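Local coordinates for phosphotriesterase homology protein (PDB 1BF6) that hydrolyses phosphorylated glyceryl acetates and related esters, including aromatic acetates and propionates, with two zinc ions bound per subunit, at residues 264-267 against 268-271; 210-213 against 214-217. All coordinates share one frame; numbering follows the deposited sequence.

How the contacts relate
The chain reaches contact 2 first: residues 210-217 belong to the loop between strand 204-207 and helix 218-230. Its tight turn presents Lys212 and Tyr215 to a bound sulfate, with Lys212 close to the zinc ligand Asp242. Contact 1 follows in series, neither nested in contact 2 nor crossing it, and joins successive turns at the C-terminal end of helix 259-270. Although their centres lie about 16 Å apart, the two meet directly, Ile210 CG2 packing on Phe264 CG at 3.5 Å. That touch ties the loop after one barrel strand to an outer helix, and helix 218-230 touches both.

Contact 1: residues 264-267 against 268-271; sequences FIPQ and LRQS
Backbone N-H groups of Leu268, Arg269, Gln270 and Ser271 bond in turn to the carbonyls of Phe264, Ile265, Pro266 and Gln267, the i to i+4 pattern of an alpha-helix. The straightest is Arg269 N to Ile265 O, 2.8 Å long with 167° at the hydrogen. Pro266 N has no hydrogen to give to the preceding turn, and the helix is kinked there. On the buried flank Leu268 reaches back over one turn: its CD2 meets Ile265 CD1 at 3.9 Å and approaches the Phe264 ring obliquely, with CE2 at 4.5 Å. Arg269 folds back along the same helix. A bend at chi3 (-59°) brings the guanidinium over Ile265 and Pro266, with Ile265 O and Pro266 N over one face. Its NH1 touches Ile265 CG2 at 3.5 Å and NH2 touches Pro266 CG at 3.8 Å, while NH1 finds its hydrogen bond at Gln275 OE1. Gln270 lays CG and its amide carbon against Pro266 O, the CG at 3.1 Å, and its NE2 comes no nearer to the proline ring than 4.0 Å from Pro266 CB. At the end of this segment Ser271 OG turns back to Leu268 O at 2.7 Å, approaching 25° from the carbonyl plane, and also bonds to His226 NE2, so the hydroxyl ties this part of the chain to helix 218-230. Two helices pack around this part of the TIM-barrel fold: Phe264 lies on Asp218, Ile222 and Leu225 of helix 218-230, while Ile265 and Arg269 meet Val278, and Leu268 meets Met281, of helix 275-289.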
ATOM      1  N   PHE A 264       4.040  14.855   9.785  1.00  4.98           N
ATOM      2  CA  PHE A 264       3.538  15.238   8.470  1.00  4.75           C
ATOM      3  C   PHE A 264       2.177  15.939   8.463  1.00  4.21           C
ATOM      4  O   PHE A 264       2.045  17.002   7.864  1.00  6.26           O
ATOM      5  CB  PHE A 264       3.508  14.039   7.516  1.00  3.58           C
ATOM      6  CG  PHE A 264       3.219  14.422   6.086  1.00  5.06           C
ATOM      7  CD1 PHE A 264       4.216  14.958   5.281  1.00  5.93           C
ATOM      8  CD2 PHE A 264       1.935  14.269   5.548  1.00  6.53           C
ATOM      9  CE1 PHE A 264       3.949  15.341   3.963  1.00  7.39           C
ATOM     10  CE2 PHE A 264       1.669  14.648   4.234  1.00  8.06           C
ATOM     11  CZ  PHE A 264       2.673  15.183   3.445  1.00  8.78           C
ATOM     12  N   ILE A 265       1.171  15.329   9.088  1.00  6.75           N
ATOM     13  CA  ILE A 265      -0.167  15.935   9.134  1.00  6.62           C
ATOM     14  C   ILE A 265      -0.126  17.308   9.837  1.00  7.98           C
ATOM     15  O   ILE A 265      -0.795  18.243   9.398  1.00  6.90           O
ATOM     16  CB  ILE A 265      -1.230  14.964   9.727  1.00  9.15           C
ATOM     17  CG1 ILE A 265      -1.430  13.775   8.767  1.00  8.26           C
ATOM     18  CG2 ILE A 265      -2.570  15.687   9.958  1.00  6.28           C
ATOM     19  CD1 ILE A 265      -1.831  14.184   7.346  1.00  9.52           C
ATOM     20  N   PRO A 266       0.642  17.442  10.945  1.00  7.63           N
ATOM     21  CA  PRO A 266       0.694  18.768  11.586  1.00  6.84           C
ATOM     22  C   PRO A 266       1.230  19.825  10.604  1.00  7.29           C
ATOM     23  O   PRO A 266       0.702  20.928  10.540  1.00  7.95           O
ATOM     24  CB  PRO A 266       1.634  18.536  12.759  1.00  4.41           C
ATOM     25  CG  PRO A 266       1.227  17.179  13.213  1.00  8.90           C
ATOM     26  CD  PRO A 266       1.135  16.410  11.874  1.00  5.98           C
ATOM     27  N   GLN A 267       2.222  19.471   9.782  1.00  7.74           N
ATOM     28  CA  GLN A 267       2.774  20.411   8.795  1.00  9.73           C
ATOM     29  C   GLN A 267       1.745  20.717   7.715  1.00  8.90           C
ATOM     30  O   GLN A 267       1.674  21.834   7.212  1.00  8.79           O
ATOM     31  CB  GLN A 267       4.067  19.868   8.156  1.00 12.10           C
ATOM     32  CG  GLN A 267       5.229  19.729   9.138  1.00 17.00           C
ATOM     33  CD  GLN A 267       6.430  18.960   8.571  1.00 22.44           C
ATOM     34  OE1 GLN A 267       7.549  19.101   9.067  1.00 26.32           O
ATOM     35  NE2 GLN A 267       6.195  18.124   7.564  1.00 19.62           N
ATOM     36  N   LEU A 268       0.948  19.706   7.367  1.00 10.31           N
ATOM     37  CA  LEU A 268      -0.103  19.849   6.368  1.00  9.35           C
ATOM     38  C   LEU A 268      -1.173  20.816   6.913  1.00  7.16           C
ATOM     39  O   LEU A 268      -1.605  21.730   6.214  1.00  7.44           O
ATOM     40  CB  LEU A 268      -0.720  18.477   6.071  1.00 12.12           C
ATOM     41  CG  LEU A 268      -1.654  18.393   4.863  1.00 12.40           C
ATOM     42  CD1 LEU A 268      -0.932  18.893   3.621  1.00 13.50           C
ATOM     43  CD2 LEU A 268      -2.123  16.949   4.673  1.00 12.05           C
ATOM     44  N   ARG A 269      -1.593  20.614   8.156  1.00  7.60           N
ATOM     45  CA  ARG A 269      -2.584  21.503   8.761  1.00  9.33           C
ATOM     46  C   ARG A 269      -2.018  22.931   8.864  1.00 10.48           C
ATOM     47  O   ARG A 269      -2.720  23.914   8.600  1.00 10.64           O
ATOM     48  CB  ARG A 269      -3.019  20.994  10.138  1.00  8.06           C
ATOM     49  CG  ARG A 269      -3.933  19.769  10.103  1.00  8.92           C
ATOM     50  CD  ARG A 269      -4.577  19.506  11.445  1.00 11.40           C
ATOM     51  NE  ARG A 269      -3.574  19.293  12.487  1.00 11.10           N
ATOM     52  CZ  ARG A 269      -3.329  18.129  13.081  1.00 14.34           C
ATOM     53  NH1 ARG A 269      -4.040  17.047  12.782  1.00  9.94           N
ATOM     54  NH2 ARG A 269      -2.377  18.054  14.007  1.00 15.27           N
ATOM     55  N   GLN A 270      -0.730  23.039   9.184  1.00 11.78           N
ATOM     56  CA  GLN A 270      -0.084  24.348   9.291  1.00 13.35           C
ATOM     57  C   GLN A 270      -0.086  25.077   7.953  1.00 12.24           C
ATOM     58  O   GLN A 270      -0.264  26.296   7.904  1.00 12.06           O
ATOM     59  CB  GLN A 270       1.345  24.208   9.841  1.00 14.96           C
ATOM     60  CG  GLN A 270       1.388  23.823  11.327  1.00 17.08           C
ATOM     61  CD  GLN A 270       2.683  23.120  11.738  1.00 19.26           C
ATOM     62  OE1 GLN A 270       3.715  23.207  11.052  1.00 19.68           O
ATOM     63  NE2 GLN A 270       2.627  22.403  12.859  1.00 20.17           N
ATOM     64  N   SER A 271       0.053  24.327   6.861  1.00 10.62           N
ATOM     65  CA  SER A 271       0.050  24.923   5.532  1.00 10.43           C
ATOM     66  C   SER A 271      -1.356  25.304   5.064  1.00 10.73           C
ATOM     67  O   SER A 271      -1.510  25.870   3.980  1.00 10.58           O
ATOM     68  CB  SER A 271       0.704  23.983   4.507  1.00 11.26           C
ATOM     69  OG  SER A 271      -0.064  22.808   4.317  1.00 15.39           O
TER

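Contact 2: residues 210-213 against 214-217. With SO4 (sulfate ion), chain F.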
ATOM      1  N   ILE A 210       5.659   9.164   2.451  1.00  8.39           N
ATOM      2  CA  ILE A 210       5.829  10.287   3.369  1.00  9.31           C
ATOM      3  C   ILE A 210       6.996   9.999   4.308  1.00 10.25           C
ATOM      4  O   ILE A 210       7.066   8.920   4.895  1.00  9.67           O
ATOM      5  CB  ILE A 210       4.535  10.513   4.177  1.00  9.09           C
ATOM      6  CG1 ILE A 210       3.466  11.140   3.270  1.00  9.12           C
ATOM      7  CG2 ILE A 210       4.797  11.395   5.403  1.00  9.86           C
ATOM      8  CD1 ILE A 210       2.039  10.953   3.781  1.00  8.21           C
ATOM      9  N   GLY A 211       7.920  10.957   4.415  1.00 11.60           N
ATOM     10  CA  GLY A 211       9.080  10.784   5.280  1.00 12.95           C
ATOM     11  C   GLY A 211      10.340  10.345   4.546  1.00 12.40           C
ATOM     12  O   GLY A 211      11.437  10.434   5.096  1.00 11.57           O
ATOM     13  N   LYS A 212      10.190   9.862   3.311  1.00 11.17           N
ATOM     14  CA  LYS A 212      11.330   9.410   2.508  1.00 10.95           C
ATOM     15  C   LYS A 212      11.862  10.594   1.717  1.00 11.71           C
ATOM     16  O   LYS A 212      11.881  10.605   0.486  1.00 11.25           O
ATOM     17  CB  LYS A 212      10.909   8.238   1.600  1.00 10.15           C
ATOM     18  CG  LYS A 212      10.342   7.074   2.423  1.00  9.01           C
ATOM     19  CD  LYS A 212      10.210   5.749   1.683  1.00 10.83           C
ATOM     20  CE  LYS A 212       9.789   4.679   2.679  1.00  7.53           C
ATOM     21  NZ  LYS A 212       9.801   3.322   2.084  1.00 15.34           N
ATOM     22  N   ASN A 213      12.336  11.581   2.473  1.00 13.59           N
ATOM     23  CA  ASN A 213      12.847  12.835   1.943  1.00 15.46           C
ATOM     24  C   ASN A 213      14.139  12.801   1.132  1.00 16.71           C
ATOM     25  O   ASN A 213      14.478  13.777   0.457  1.00 18.69           O
ATOM     26  CB  ASN A 213      12.901  13.862   3.077  1.00 15.85           C
ATOM     27  CG  ASN A 213      11.554  14.058   3.723  1.00 17.29           C
ATOM     28  OD1 ASN A 213      11.429  14.085   4.946  1.00 19.69           O
ATOM     29  ND2 ASN A 213      10.519  14.151   2.897  1.00 16.19           N
ATOM     30  N   SER A 214      14.854  11.684   1.180  1.00 17.84           N
ATOM     31  CA  SER A 214      16.074  11.555   0.391  1.00 20.12           C
ATOM     32  C   SER A 214      15.698  11.164  -1.040  1.00 20.41           C
ATOM     33  O   SER A 214      16.519  11.217  -1.956  1.00 20.57           O
ATOM     34  CB  SER A 214      17.017  10.532   1.021  1.00 22.08           C
ATOM     35  OG  SER A 214      17.460  10.996   2.288  1.00 22.94           O
ATOM     36  N   TYR A 215      14.444  10.765  -1.227  1.00 20.97           N
ATOM     37  CA  TYR A 215      13.938  10.402  -2.549  1.00 19.52           C
ATOM     38  C   TYR A 215      13.209  11.613  -3.117  1.00 18.03           C
ATOM     39  O   TYR A 215      13.414  12.005  -4.268  1.00 17.45           O
ATOM     40  CB  TYR A 215      12.932   9.248  -2.452  1.00 22.99           C
ATOM     41  CG  TYR A 215      13.515   7.876  -2.189  1.00 27.99           C
ATOM     42  CD1 TYR A 215      14.692   7.456  -2.816  1.00 29.96           C
ATOM     43  CD2 TYR A 215      12.850   6.969  -1.358  1.00 29.52           C
ATOM     44  CE1 TYR A 215      15.184   6.164  -2.627  1.00 32.45           C
ATOM     45  CE2 TYR A 215      13.329   5.681  -1.161  1.00 31.33           C
ATOM     46  CZ  TYR A 215      14.493   5.282  -1.797  1.00 34.04           C
ATOM     47  OH  TYR A 215      14.961   3.998  -1.612  1.00 35.71           O
ATOM     48  N   TYR A 216      12.377  12.216  -2.272  1.00 15.23           N
ATOM     49  CA  TYR A 216      11.559  13.366  -2.649  1.00 14.34           C
ATOM     50  C   TYR A 216      11.171  14.065  -1.340  1.00 11.42           C
ATOM     51  O   TYR A 216      10.855  13.399  -0.355  1.00 11.33           O
ATOM     52  CB  TYR A 216      10.314  12.838  -3.372  1.00 14.15           C
ATOM     53  CG  TYR A 216       9.452  13.868  -4.052  1.00 13.08           C
ATOM     54  CD1 TYR A 216       9.920  14.592  -5.145  1.00 12.31           C
ATOM     55  CD2 TYR A 216       8.144  14.088  -3.625  1.00 10.88           C
ATOM     56  CE1 TYR A 216       9.097  15.513  -5.797  1.00 12.58           C
ATOM     57  CE2 TYR A 216       7.322  14.992  -4.269  1.00 10.45           C
ATOM     58  CZ  TYR A 216       7.796  15.697  -5.346  1.00  9.76           C
ATOM     59  OH  TYR A 216       6.961  16.581  -5.985  1.00 15.29           O
ATOM     60  N   PRO A 217      11.185  15.408  -1.314  1.00 12.26           N
ATOM     61  CA  PRO A 217      10.831  16.122  -0.078  1.00 11.89           C
ATOM     62  C   PRO A 217       9.346  16.229   0.300  1.00 11.17           C
ATOM     63  O   PRO A 217       8.488  16.473  -0.554  1.00 11.54           O
ATOM     64  CB  PRO A 217      11.473  17.492  -0.287  1.00 11.65           C
ATOM     65  CG  PRO A 217      11.362  17.701  -1.760  1.00 12.82           C
ATOM     66  CD  PRO A 217      11.665  16.341  -2.356  1.00 10.37           C
TER
HETATM   67  S   SO4 F 295      13.215   1.761   0.701  1.00 55.95           S
HETATM   68  O1  SO4 F 295      14.659   1.847   0.503  1.00 57.18           O
HETATM   69  O2  SO4 F 295      12.853   0.334   1.099  1.00 55.43           O
HETATM   70  O3  SO4 F 295      12.702   2.692   1.834  1.00 55.38           O
HETATM   71  O4  SO4 F 295      12.504   2.192  -0.579  1.00 56.19           O
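Lys212 O is gripped by two successive backbone amides, Tyr215 N at 3.1 Å and Tyr216 N at 3.2 Å. The two donors use different approaches: Tyr216 N lies in the carbonyl plane, whereas Tyr215 N stands 47° out of it. Together they wrap residues 212-216 round one oxygen, and Lys212 is itself the centre of an inverse gamma turn. Asn213 adds a weak side-chain bond from ND2 to Tyr216 O, an oxygen also approached by the Asn213 CA-H at 3.1 Å. On the other flank the side chains of Lys212 and Tyr215 start together, Lys212 CB lying obliquely to the ring at 3.8 Å from Tyr215 CD2, and then diverge to reach one bound sulfate. The lysine chain is extended beyond CG, which carries NZ to two partners, the backbone O of Asp242, a zinc ligand, and O3 of the sulfate at 3.0 Å. Tyr215 OH donates to O1 of the same ion at 3.0 Å, and sulfate O4 sits at the ring's edge, near its plane. Thr244 OG1 also bonds to this sulfate, which is probably from the crystallisation liquor. The Lys212 side chain comes about 7 Å from a zinc ion, which places this turn beside the metal site. In the fold this loop joins strand 204-207 to helix 218-230, with Pro217 at the helix N-cap position; Tyr216 reaches Met224 of that helix, while Ile210 packs on Leu260 of helix 259-270.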